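Local coordinates for protein yesU (Bacillus subtilis, PDB 1OQ1) that is of unknown function but has a galectin-like beta-sandwich fold, which is consistent with, though no proof of, carbohydrate binding, at residues N113-S118 with G170-S175; D61-T66 with G198-R203; V52-E57 with P105-G110; W67-I72 with G76-F81. All coordinates share one frame; numbering follows the deposited sequence.

Followed from the N terminus, the chain first lays down 52-57, which waits for helix 105-108 to close contact 3. Next come 61-66, a bulged lead-in and the start of strand 63-73, which open contact 2, and 67-72 farther along the same strand, whose partner 76-81 follows almost at once, so contact 4 closes a very short loop inside both contact 2 and contact 3. Contact 3 closes at 105-110. Then 113-118 opens contact 1, which closes at 170-175, still within the span of contact 2; that span ends only at 198-203. Contacts 2 and 3 cross. Contacts 1, 2 and 4 join the two antiparallel sheets across the sandwich interior, whereas contact 3 fastens the helix to the far face of the seven-stranded sheet.

Contact 1: residues N113-S118 with G170-S175; sequences NALHLS and GYVHFS
Leu117 and Phe174 make the heavier half of this contact, an aliphatic group laid on an aromatic face. The CD1 methyl of Leu117 sits over one face of the Phe174 ring, 3.9 Å from the ring centroid and 27° off the ring normal, which qualifies as a CH-pi interaction. It is shifted toward the attached end of the ring, so that Leu117 CD1 comes within 3.5 Å of Phe174 CG and within 3.6 Å of Phe174 CB. The second methyl takes the neighbouring rim, with Leu117 CD2 3.8 Å from Phe174 CE2. Both branches of the leucine are therefore engaged. Phe174 carries CG anti to its own backbone N (chi1 -179°), a torsion that stands the ring up from its strand to meet the leucine.

A purely aliphatic touch accompanies it. Leu115 and Val172 run past one another in opposite directions, and their nearest atoms, Leu115 CD1 and Val172 CG2, are 4.1 Å apart, a lighter contact than the first.

Polar side chains keep to other surfaces. Ser118 points away from 170-175, its OG bonded to Asn134 O, while His116 is held through NE2 by Ser138 and through ND1 by Tyr104.

Strand 112-122 belongs to the seven-stranded sheet and strand 171-176 to the eight-stranded one, so these four buried residues face each other across the interior of the beta sandwich. Leu165 and Leu135 extend the apolar surroundings. With no hydrogen bond between them, these two segments are held together by apolar burial and van der Waals packing, to which the CH-pi contact adds a modest directional element.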
# COMPACT_ATOMS: atom_id res chain seq x y z
N ASN A 113 -2.40 12.90 -5.81
CA ASN A 113 -3.09 11.85 -6.55
C ASN A 113 -2.38 10.58 -6.14
O ASN A 113 -1.20 10.61 -5.80
CB ASN A 113 -2.93 12.02 -8.06
CG ASN A 113 -3.80 13.12 -8.63
OD1 ASN A 113 -4.93 13.31 -8.18
ND2 ASN A 113 -3.29 13.82 -9.62
N ALA A 114 -3.10 9.46 -6.18
CA ALA A 114 -2.50 8.18 -5.83
C ALA A 114 -3.51 7.06 -5.92
O ALA A 114 -4.72 7.29 -5.84
CB ALA A 114 -1.95 8.24 -4.40
N LEU A 115 -3.00 5.85 -6.11
CA LEU A 115 -3.83 4.67 -6.13
C LEU A 115 -3.62 4.08 -4.73
O LEU A 115 -2.51 4.17 -4.19
CB LEU A 115 -3.34 3.69 -7.20
CG LEU A 115 -3.68 4.10 -8.64
CD1 LEU A 115 -2.87 3.28 -9.64
CD2 LEU A 115 -5.17 3.90 -8.86
N HIS A 116 -4.67 3.55 -4.12
CA HIS A 116 -4.52 2.95 -2.80
C HIS A 116 -5.34 1.68 -2.70
O HIS A 116 -6.54 1.66 -3.01
CB HIS A 116 -4.86 3.93 -1.65
CG HIS A 116 -5.95 4.92 -1.96
ND1 HIS A 116 -6.98 5.18 -1.09
CD2 HIS A 116 -6.10 5.78 -2.99
CE1 HIS A 116 -7.72 6.16 -1.57
NE2 HIS A 116 -7.21 6.55 -2.72
N LEU A 117 -4.67 0.61 -2.28
CA LEU A 117 -5.30 -0.70 -2.18
C LEU A 117 -5.33 -1.16 -0.73
O LEU A 117 -4.29 -1.38 -0.11
CB LEU A 117 -4.52 -1.69 -3.04
CG LEU A 117 -5.23 -2.94 -3.57
CD1 LEU A 117 -4.33 -3.64 -4.57
CD2 LEU A 117 -5.60 -3.86 -2.43
N SER A 118 -6.54 -1.31 -0.20
CA SER A 118 -6.71 -1.76 1.17
C SER A 118 -6.87 -3.26 1.24
O SER A 118 -7.51 -3.88 0.38
CB SER A 118 -7.92 -1.07 1.80
OG SER A 118 -9.07 -1.26 0.98
N GLY A 170 -2.31 2.00 -17.22
CA GLY A 170 -3.66 1.82 -16.70
C GLY A 170 -3.93 0.51 -15.98
O GLY A 170 -4.93 0.38 -15.26
N TYR A 171 -3.05 -0.46 -16.14
CA TYR A 171 -3.24 -1.79 -15.54
C TYR A 171 -2.73 -1.99 -14.11
O TYR A 171 -1.61 -1.62 -13.78
CB TYR A 171 -2.59 -2.85 -16.43
CG TYR A 171 -2.88 -4.27 -16.01
CD1 TYR A 171 -4.17 -4.79 -16.08
CD2 TYR A 171 -1.86 -5.10 -15.54
CE1 TYR A 171 -4.44 -6.10 -15.69
CE2 TYR A 171 -2.12 -6.42 -15.15
CZ TYR A 171 -3.42 -6.91 -15.23
OH TYR A 171 -3.70 -8.21 -14.87
N VAL A 172 -3.58 -2.59 -13.27
CA VAL A 172 -3.24 -2.91 -11.88
C VAL A 172 -3.71 -4.34 -11.59
O VAL A 172 -4.83 -4.71 -11.94
CB VAL A 172 -3.95 -1.98 -10.87
CG1 VAL A 172 -3.62 -2.41 -9.43
CG2 VAL A 172 -3.51 -0.53 -11.09
N HIS A 173 -2.85 -5.14 -10.96
CA HIS A 173 -3.19 -6.52 -10.61
C HIS A 173 -2.63 -6.79 -9.22
O HIS A 173 -1.51 -6.39 -8.91
CB HIS A 173 -2.60 -7.50 -11.62
CG HIS A 173 -2.97 -8.93 -11.37
ND1 HIS A 173 -2.36 -9.70 -10.40
CD2 HIS A 173 -3.86 -9.74 -11.99
CE1 HIS A 173 -2.86 -10.92 -10.44
NE2 HIS A 173 -3.77 -10.97 -11.39
N PHE A 174 -3.41 -7.48 -8.39
CA PHE A 174 -3.02 -7.78 -7.03
C PHE A 174 -3.23 -9.25 -6.70
O PHE A 174 -4.29 -9.81 -7.00
CB PHE A 174 -3.85 -6.90 -6.08
CG PHE A 174 -3.54 -7.08 -4.62
CD1 PHE A 174 -2.24 -6.96 -4.14
CD2 PHE A 174 -4.57 -7.31 -3.71
CE1 PHE A 174 -1.97 -7.05 -2.78
CE2 PHE A 174 -4.31 -7.40 -2.34
CZ PHE A 174 -3.02 -7.27 -1.88
N SER A 175 -2.24 -9.87 -6.08
CA SER A 175 -2.34 -11.28 -5.70
C SER A 175 -1.74 -11.50 -4.31
O SER A 175 -0.92 -10.70 -3.85
CB SER A 175 -1.61 -12.17 -6.71
OG SER A 175 -0.21 -11.93 -6.71

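Contact 2: residues D61-T66 with G198-R203; sequences DGIIVT and GKIGFR. With ACY (acetic acid), chain E.
Ile200 reaches from strand 199-205 toward Ile63 and Val65 of strand 63-73, and its side chain can be followed atom by atom. The bond from CA to CB is directed at the opposite strand, and CB then divides into two branches. The short one stays close to its own sheet: Ile200 CG2 packs 3.4 Å from Phe81 O on the adjacent strand 76-86. The long branch, with CG1 anti to the carbonyl carbon (chi1 -68°) and extended beyond it, carries the methyl across the gap. There Ile200 CD1 meets Val65 CG2 tip to tip at 3.8 Å. The same methyl lies 4.5 Å from Ile63 CD1, a looser approach. Phe59 and Leu80 also pack against Ile200.

The strands belong to opposite sheets of the beta sandwich, an antiparallel two-sheet fold of the concanavalin clan, and these branched aliphatic residues help fill its interior. No hydrogen bond passes between the segments. Strand 63-73 enters through a G1 beta bulge in which Gly62 and Ile63 both face Lys167; just before it, Asp61 OD1 accepts a 2.7 Å hydrogen bond from Gly62 N and forms a salt bridge with Lys167.

Arg203, three residues beyond Ile200, runs to the other surface of its sheet. Its chain is extended from CG to NE, and the guanidinium edge grips an acetic acid molecule, probably from the crystallisation liquor, in a two-pronged hydrogen bond: NE to O of the ligand at 3.0 Å (173°) and NH2 to OXT at 2.6 Å (167°). Both are nearly straight, and NH1 of Arg203 is bound by Gly102 O.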
# COMPACT_ATOMS: atom_id res chain seq x y z
N ASP A 61 6.70 4.01 -13.53
CA ASP A 61 5.51 3.26 -13.87
C ASP A 61 6.05 1.93 -14.39
O ASP A 61 7.25 1.81 -14.66
CB ASP A 61 4.74 3.98 -14.97
CG ASP A 61 3.32 3.48 -15.13
OD1 ASP A 61 2.96 2.46 -14.50
OD2 ASP A 61 2.56 4.12 -15.88
N GLY A 62 5.19 0.92 -14.54
CA GLY A 62 5.64 -0.36 -15.05
C GLY A 62 6.51 -1.12 -14.06
O GLY A 62 7.67 -1.42 -14.34
N ILE A 63 5.93 -1.44 -12.91
CA ILE A 63 6.67 -2.13 -11.87
C ILE A 63 5.86 -3.22 -11.19
O ILE A 63 4.64 -3.26 -11.29
CB ILE A 63 7.10 -1.14 -10.76
CG1 ILE A 63 5.87 -0.38 -10.24
CG2 ILE A 63 8.15 -0.17 -11.31
CD1 ILE A 63 6.12 0.49 -9.02
N ILE A 64 6.57 -4.11 -10.50
CA ILE A 64 5.94 -5.18 -9.74
C ILE A 64 6.45 -4.98 -8.32
O ILE A 64 7.66 -5.00 -8.07
CB ILE A 64 6.34 -6.57 -10.28
CG1 ILE A 64 5.80 -6.74 -11.71
CG2 ILE A 64 5.77 -7.66 -9.37
CD1 ILE A 64 6.09 -8.09 -12.33
N VAL A 65 5.52 -4.76 -7.39
CA VAL A 65 5.84 -4.50 -5.99
C VAL A 65 5.52 -5.72 -5.13
O VAL A 65 4.41 -6.24 -5.18
CB VAL A 65 5.03 -3.29 -5.47
CG1 VAL A 65 5.42 -2.97 -4.03
CG2 VAL A 65 5.25 -2.08 -6.37
N THR A 66 6.50 -6.15 -4.34
CA THR A 66 6.32 -7.30 -3.47
C THR A 66 6.78 -7.04 -2.04
O THR A 66 7.66 -6.21 -1.79
CB THR A 66 7.11 -8.52 -4.01
OG1 THR A 66 8.49 -8.17 -4.17
CG2 THR A 66 6.54 -8.99 -5.34
N GLY A 198 5.59 7.57 -8.95
CA GLY A 198 5.28 8.12 -7.65
C GLY A 198 5.82 7.35 -6.46
O GLY A 198 6.52 6.35 -6.61
N LYS A 199 5.47 7.80 -5.26
CA LYS A 199 5.94 7.15 -4.04
C LYS A 199 5.01 6.01 -3.65
O LYS A 199 3.86 5.94 -4.07
CB LYS A 199 5.98 8.14 -2.88
CG LYS A 199 6.61 9.49 -3.18
CD LYS A 199 8.10 9.40 -3.41
CE LYS A 199 8.71 10.81 -3.48
NZ LYS A 199 10.16 10.79 -3.83
N ILE A 200 5.54 5.12 -2.81
CA ILE A 200 4.78 3.99 -2.28
C ILE A 200 4.76 4.17 -0.76
O ILE A 200 5.78 4.48 -0.15
CB ILE A 200 5.45 2.64 -2.62
CG1 ILE A 200 5.36 2.40 -4.13
CG2 ILE A 200 4.78 1.52 -1.83
CD1 ILE A 200 6.08 1.17 -4.60
N GLY A 201 3.59 3.97 -0.16
CA GLY A 201 3.47 4.14 1.28
C GLY A 201 2.64 3.06 1.94
O GLY A 201 1.78 2.44 1.31
N PHE A 202 2.88 2.87 3.24
CA PHE A 202 2.19 1.87 4.03
C PHE A 202 1.28 2.52 5.06
O PHE A 202 1.76 3.18 5.98
CB PHE A 202 3.21 0.98 4.74
CG PHE A 202 4.01 0.12 3.80
CD1 PHE A 202 3.66 -1.22 3.60
CD2 PHE A 202 5.08 0.65 3.09
CE1 PHE A 202 4.37 -2.00 2.69
CE2 PHE A 202 5.79 -0.13 2.18
CZ PHE A 202 5.43 -1.46 1.98
N ARG A 203 -0.02 2.32 4.91
CA ARG A 203 -0.97 2.89 5.87
C ARG A 203 -1.59 1.84 6.77
O ARG A 203 -1.77 0.69 6.37
CB ARG A 203 -2.10 3.63 5.14
CG ARG A 203 -3.26 4.07 6.06
CD ARG A 203 -4.30 4.86 5.28
NE ARG A 203 -5.37 5.41 6.12
CZ ARG A 203 -5.18 6.33 7.07
NH1 ARG A 203 -3.97 6.80 7.30
NH2 ARG A 203 -6.22 6.81 7.75
C ACY E . -8.95 5.14 6.68
O ACY E . -8.16 4.41 5.94
OXT ACY E . -8.63 5.97 7.59
CH3 ACY E . -10.43 4.91 6.40

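Contact 3: residues V52-E57 with P105-G110; sequences VFWCPE and PEYHSG
The Tyr107 ring carries a methyl of Val52 over one face and meets Trp54 at its edge. The contact packs the short helix 105-108 on the outer face of the seven-stranded sheet of the beta sandwich, to which strand 51-54 belongs. Val52 CG2 lies 3.8 Å from the ring centroid, 22° off the normal, a CH-pi contact displaced toward the hydroxyl end, where Val52 CG2 is 3.5 Å from Tyr107 CZ. At the rim the two aromatic systems meet edge to edge: Tyr107 CE1 lies in the plane of the indole, 3.9 Å from Trp54 CZ2, so the rings do not stack. The indole in turn has Val52 CG1 over one of its faces. Val52 thus serves both rings, its CG1 on a face of the tryptophan and its CG2 on a face of the tyrosine.

With CG anti to the carbonyl carbon (chi1 -57°), the Tyr107 ring comes down from the helix onto Val52. Phe81 from strand 76-86 meets both aromatic residues and continues the apolar patch beneath the helix.

No hydrogen bond links the two segments directly, but the buried tyrosine hydroxyl is satisfied by Glu28 OE1 on the neighbouring edge strand 26-29, and Trp54 NE1 makes a weak bond to the same oxygen. Just past the helix, Ser109 N donates to Pro105 O at 2.9 Å, closing its C-terminal turn, and His108 ND1 is hydrogen-bonded to Ser109 OG at 2.7 Å.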
# COMPACT_ATOMS: atom_id res chain seq x y z
N VAL A 52 0.37 6.95 7.68
CA VAL A 52 0.86 6.52 6.38
C VAL A 52 2.38 6.67 6.53
O VAL A 52 2.87 7.75 6.88
CB VAL A 52 0.37 7.40 5.22
CG1 VAL A 52 0.91 6.84 3.90
CG2 VAL A 52 -1.16 7.42 5.18
N PHE A 53 3.10 5.58 6.30
CA PHE A 53 4.56 5.54 6.43
C PHE A 53 5.12 5.40 5.02
O PHE A 53 5.00 4.35 4.40
CB PHE A 53 4.92 4.33 7.30
CG PHE A 53 6.37 4.26 7.70
CD1 PHE A 53 7.07 5.40 8.07
CD2 PHE A 53 7.01 3.03 7.76
CE1 PHE A 53 8.39 5.32 8.51
CE2 PHE A 53 8.33 2.93 8.20
CZ PHE A 53 9.02 4.08 8.58
N TRP A 54 5.73 6.47 4.51
CA TRP A 54 6.25 6.50 3.15
C TRP A 54 7.71 6.16 2.90
O TRP A 54 8.59 6.56 3.65
CB TRP A 54 6.05 7.88 2.52
CG TRP A 54 4.65 8.39 2.47
CD1 TRP A 54 4.03 9.20 3.38
CD2 TRP A 54 3.70 8.15 1.43
NE1 TRP A 54 2.76 9.48 2.97
CE2 TRP A 54 2.52 8.85 1.78
CE3 TRP A 54 3.72 7.41 0.24
CZ2 TRP A 54 1.37 8.83 0.97
CZ3 TRP A 54 2.58 7.40 -0.57
CH2 TRP A 54 1.42 8.10 -0.19
N CYS A 55 7.94 5.44 1.81
CA CYS A 55 9.28 5.12 1.35
C CYS A 55 9.63 6.43 0.63
O CYS A 55 8.79 6.99 -0.08
CB CYS A 55 9.24 3.95 0.37
SG CYS A 55 10.78 3.67 -0.55
N PRO A 56 10.86 6.93 0.77
CA PRO A 56 11.20 8.19 0.09
C PRO A 56 11.47 8.16 -1.41
O PRO A 56 11.47 9.21 -2.06
CB PRO A 56 12.42 8.66 0.87
CG PRO A 56 13.14 7.37 1.13
CD PRO A 56 12.01 6.43 1.55
N GLU A 57 11.70 6.97 -1.96
CA GLU A 57 12.01 6.83 -3.38
C GLU A 57 10.85 6.99 -4.35
O GLU A 57 9.75 6.49 -4.11
CB GLU A 57 12.65 5.45 -3.62
CG GLU A 57 13.83 5.16 -2.73
CD GLU A 57 15.01 6.06 -3.02
OE1 GLU A 57 15.83 6.28 -2.10
OE2 GLU A 57 15.11 6.54 -4.17
N PRO A 105 -8.72 11.92 4.75
CA PRO A 105 -9.11 12.93 3.76
C PRO A 105 -7.95 13.71 3.14
O PRO A 105 -8.07 14.24 2.04
CB PRO A 105 -10.06 13.83 4.54
CG PRO A 105 -10.71 12.86 5.48
CD PRO A 105 -9.52 12.06 5.97
N GLU A 106 -6.82 13.76 3.85
CA GLU A 106 -5.65 14.48 3.35
C GLU A 106 -5.07 13.73 2.16
O GLU A 106 -4.36 14.30 1.33
CB GLU A 106 -4.58 14.58 4.44
CG GLU A 106 -5.08 15.17 5.74
CD GLU A 106 -4.05 15.07 6.85
OE1 GLU A 106 -3.33 14.05 6.89
OE2 GLU A 106 -3.97 16.00 7.68
N TYR A 107 -5.38 12.44 2.07
CA TYR A 107 -4.87 11.60 1.01
C TYR A 107 -5.85 11.39 -0.15
O TYR A 107 -5.43 11.35 -1.30
CB TYR A 107 -4.44 10.25 1.59
CG TYR A 107 -3.41 10.40 2.68
CD1 TYR A 107 -2.04 10.39 2.38
CD2 TYR A 107 -3.80 10.65 3.99
CE1 TYR A 107 -1.09 10.64 3.38
CE2 TYR A 107 -2.87 10.90 4.98
CZ TYR A 107 -1.52 10.90 4.68
OH TYR A 107 -0.61 11.19 5.67
N HIS A 108 -7.14 11.26 0.15
CA HIS A 108 -8.10 11.05 -0.94
C HIS A 108 -8.80 12.31 -1.42
O HIS A 108 -9.38 12.31 -2.51
CB HIS A 108 -9.13 9.96 -0.56
CG HIS A 108 -9.99 10.29 0.62
ND1 HIS A 108 -10.87 11.36 0.63
CD2 HIS A 108 -10.16 9.65 1.80
CE1 HIS A 108 -11.55 11.35 1.76
NE2 HIS A 108 -11.14 10.33 2.49
N SER A 109 -8.73 13.37 -0.63
CA SER A 109 -9.37 14.64 -0.98
C SER A 109 -8.46 15.83 -0.65
O SER A 109 -8.92 16.85 -0.13
CB SER A 109 -10.70 14.79 -0.23
OG SER A 109 -11.58 13.73 -0.53
N GLY A 110 -7.17 15.69 -0.94
CA GLY A 110 -6.21 16.74 -0.66
C GLY A 110 -5.59 17.28 -1.94
O GLY A 110 -6.29 17.50 -2.92

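Contact 4: residues W67-I72 with G76-F81; sequences WDFSPI and GLCMLF
Trp67 and Leu80, each with about the same area buried here, face one another across the interior of the beta sandwich. Strands 63-73 and 76-86 are consecutive in the chain yet belong to opposite sheets, which makes the pair a beta-arch and not a hairpin: side chains meet, and no hydrogen bond joins the two segments.

The Trp67 torsion sets CG between the backbone N and the carbonyl carbon (chi1 72°), bringing the six-membered end of the indole over the leucine. Leu80 CD2 touches that end, 3.7 Å from Trp67 CH2 and 3.9 Å from Trp67 CZ3. The other methyl, Leu80 CD1, lies over one indole face but stands farther off. On the polar side of the ring, Trp67 NE1 is hydrogen-bonded to Tyr119 OH; Phe202 meets the indole edge to face.

Two residues nearer the turn, Phe69 and Cys78 form a sulfur-aromatic contact. The thiol approaches obliquely, 69° off the ring normal, with Cys78 SG 4.7 Å from the Phe69 ring centroid. It faces the far end of the ring, where Cys78 SG is 3.6 Å from Phe69 CE1 and 3.7 Å from Phe69 CZ.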
# COMPACT_ATOMS: atom_id res chain seq x y z
N TRP A 67 6.15 -7.74 -1.10
CA TRP A 67 6.51 -7.63 0.30
C TRP A 67 5.86 -8.76 1.10
O TRP A 67 4.87 -9.35 0.66
CB TRP A 67 6.10 -6.26 0.87
CG TRP A 67 4.61 -6.02 1.08
CD1 TRP A 67 3.93 -6.10 2.27
CD2 TRP A 67 3.66 -5.61 0.09
NE1 TRP A 67 2.61 -5.75 2.07
CE2 TRP A 67 2.42 -5.45 0.75
CE3 TRP A 67 3.73 -5.35 -1.28
CZ2 TRP A 67 1.25 -5.04 0.08
CZ3 TRP A 67 2.57 -4.95 -1.96
CH2 TRP A 67 1.35 -4.80 -1.27
N ASP A 68 6.47 -9.09 2.24
CA ASP A 68 5.95 -10.12 3.13
C ASP A 68 5.11 -9.40 4.18
O ASP A 68 5.54 -8.38 4.73
CB ASP A 68 7.10 -10.87 3.80
CG ASP A 68 7.64 -12.00 2.95
OD1 ASP A 68 7.41 -12.00 1.72
OD2 ASP A 68 8.32 -12.89 3.50
N PHE A 69 3.92 -9.93 4.45
CA PHE A 69 2.98 -9.32 5.39
C PHE A 69 2.48 -10.31 6.44
O PHE A 69 2.09 -11.43 6.11
CB PHE A 69 1.77 -8.78 4.62
CG PHE A 69 0.65 -8.28 5.50
CD1 PHE A 69 0.78 -7.08 6.19
CD2 PHE A 69 -0.54 -8.99 5.60
CE1 PHE A 69 -0.26 -6.60 6.98
CE2 PHE A 69 -1.59 -8.52 6.39
CZ PHE A 69 -1.45 -7.32 7.08
N SER A 70 2.47 -9.88 7.70
CA SER A 70 1.99 -10.73 8.80
C SER A 70 1.03 -9.95 9.70
O SER A 70 1.43 -9.01 10.38
CB SER A 70 3.16 -11.20 9.66
OG SER A 70 4.13 -11.89 8.90
N PRO A 71 -0.27 -10.32 9.69
CA PRO A 71 -1.24 -9.63 10.54
C PRO A 71 -1.07 -10.19 11.95
O PRO A 71 -1.26 -11.39 12.16
CB PRO A 71 -2.57 -10.00 9.90
CG PRO A 71 -2.32 -11.39 9.43
CD PRO A 71 -0.93 -11.31 8.83
N ILE A 72 -0.72 -9.34 12.90
CA ILE A 72 -0.48 -9.78 14.27
C ILE A 72 -1.63 -9.55 15.25
O ILE A 72 -1.91 -10.41 16.08
CB ILE A 72 0.78 -9.10 14.84
CG1 ILE A 72 1.97 -9.37 13.91
CG2 ILE A 72 1.08 -9.61 16.25
CD1 ILE A 72 2.25 -10.85 13.68
N GLY A 76 -8.20 -3.50 12.96
CA GLY A 76 -7.26 -2.68 12.22
C GLY A 76 -7.46 -2.86 10.73
O GLY A 76 -8.25 -3.70 10.30
N LEU A 77 -6.74 -2.07 9.95
CA LEU A 77 -6.83 -2.15 8.49
C LEU A 77 -5.50 -1.74 7.89
O LEU A 77 -4.79 -0.89 8.44
CB LEU A 77 -7.96 -1.23 7.99
CG LEU A 77 -8.18 -1.03 6.49
CD1 LEU A 77 -9.65 -0.74 6.22
CD2 LEU A 77 -7.30 0.11 5.97
N CYS A 78 -5.14 -2.36 6.77
CA CYS A 78 -3.89 -2.04 6.09
C CYS A 78 -4.20 -1.52 4.70
O CYS A 78 -5.24 -1.83 4.12
CB CYS A 78 -2.99 -3.26 6.03
SG CYS A 78 -2.42 -3.79 7.67
N MSE A 79 -3.29 -0.72 4.15
CA MSE A 79 -3.50 -0.13 2.84
C MSE A 79 -2.18 0.30 2.21
O MSE A 79 -1.34 0.90 2.87
CB MSE A 79 -4.43 1.09 2.98
CG MSE A 79 -4.79 1.78 1.68
SE MSE A 79 -5.76 3.45 1.99
CE MSE A 79 -7.31 2.74 2.91
N LEU A 80 -2.00 -0.01 0.93
CA LEU A 80 -0.78 0.39 0.25
C LEU A 80 -1.08 1.52 -0.72
O LEU A 80 -2.02 1.43 -1.51
CB LEU A 80 -0.18 -0.77 -0.55
CG LEU A 80 1.23 -0.45 -1.07
CD1 LEU A 80 2.24 -0.80 0.01
CD2 LEU A 80 1.53 -1.23 -2.33
N PHE A 81 -0.30 2.60 -0.63
CA PHE A 81 -0.44 3.73 -1.53
C PHE A 81 0.67 3.56 -2.57
O PHE A 81 1.77 3.14 -2.23
CB PHE A 81 -0.21 5.05 -0.78
CG PHE A 81 -1.43 5.59 -0.08
CD1 PHE A 81 -2.29 6.46 -0.73
CD2 PHE A 81 -1.70 5.23 1.24
CE1 PHE A 81 -3.42 6.97 -0.08
CE2 PHE A 81 -2.83 5.73 1.89
CZ PHE A 81 -3.69 6.61 1.23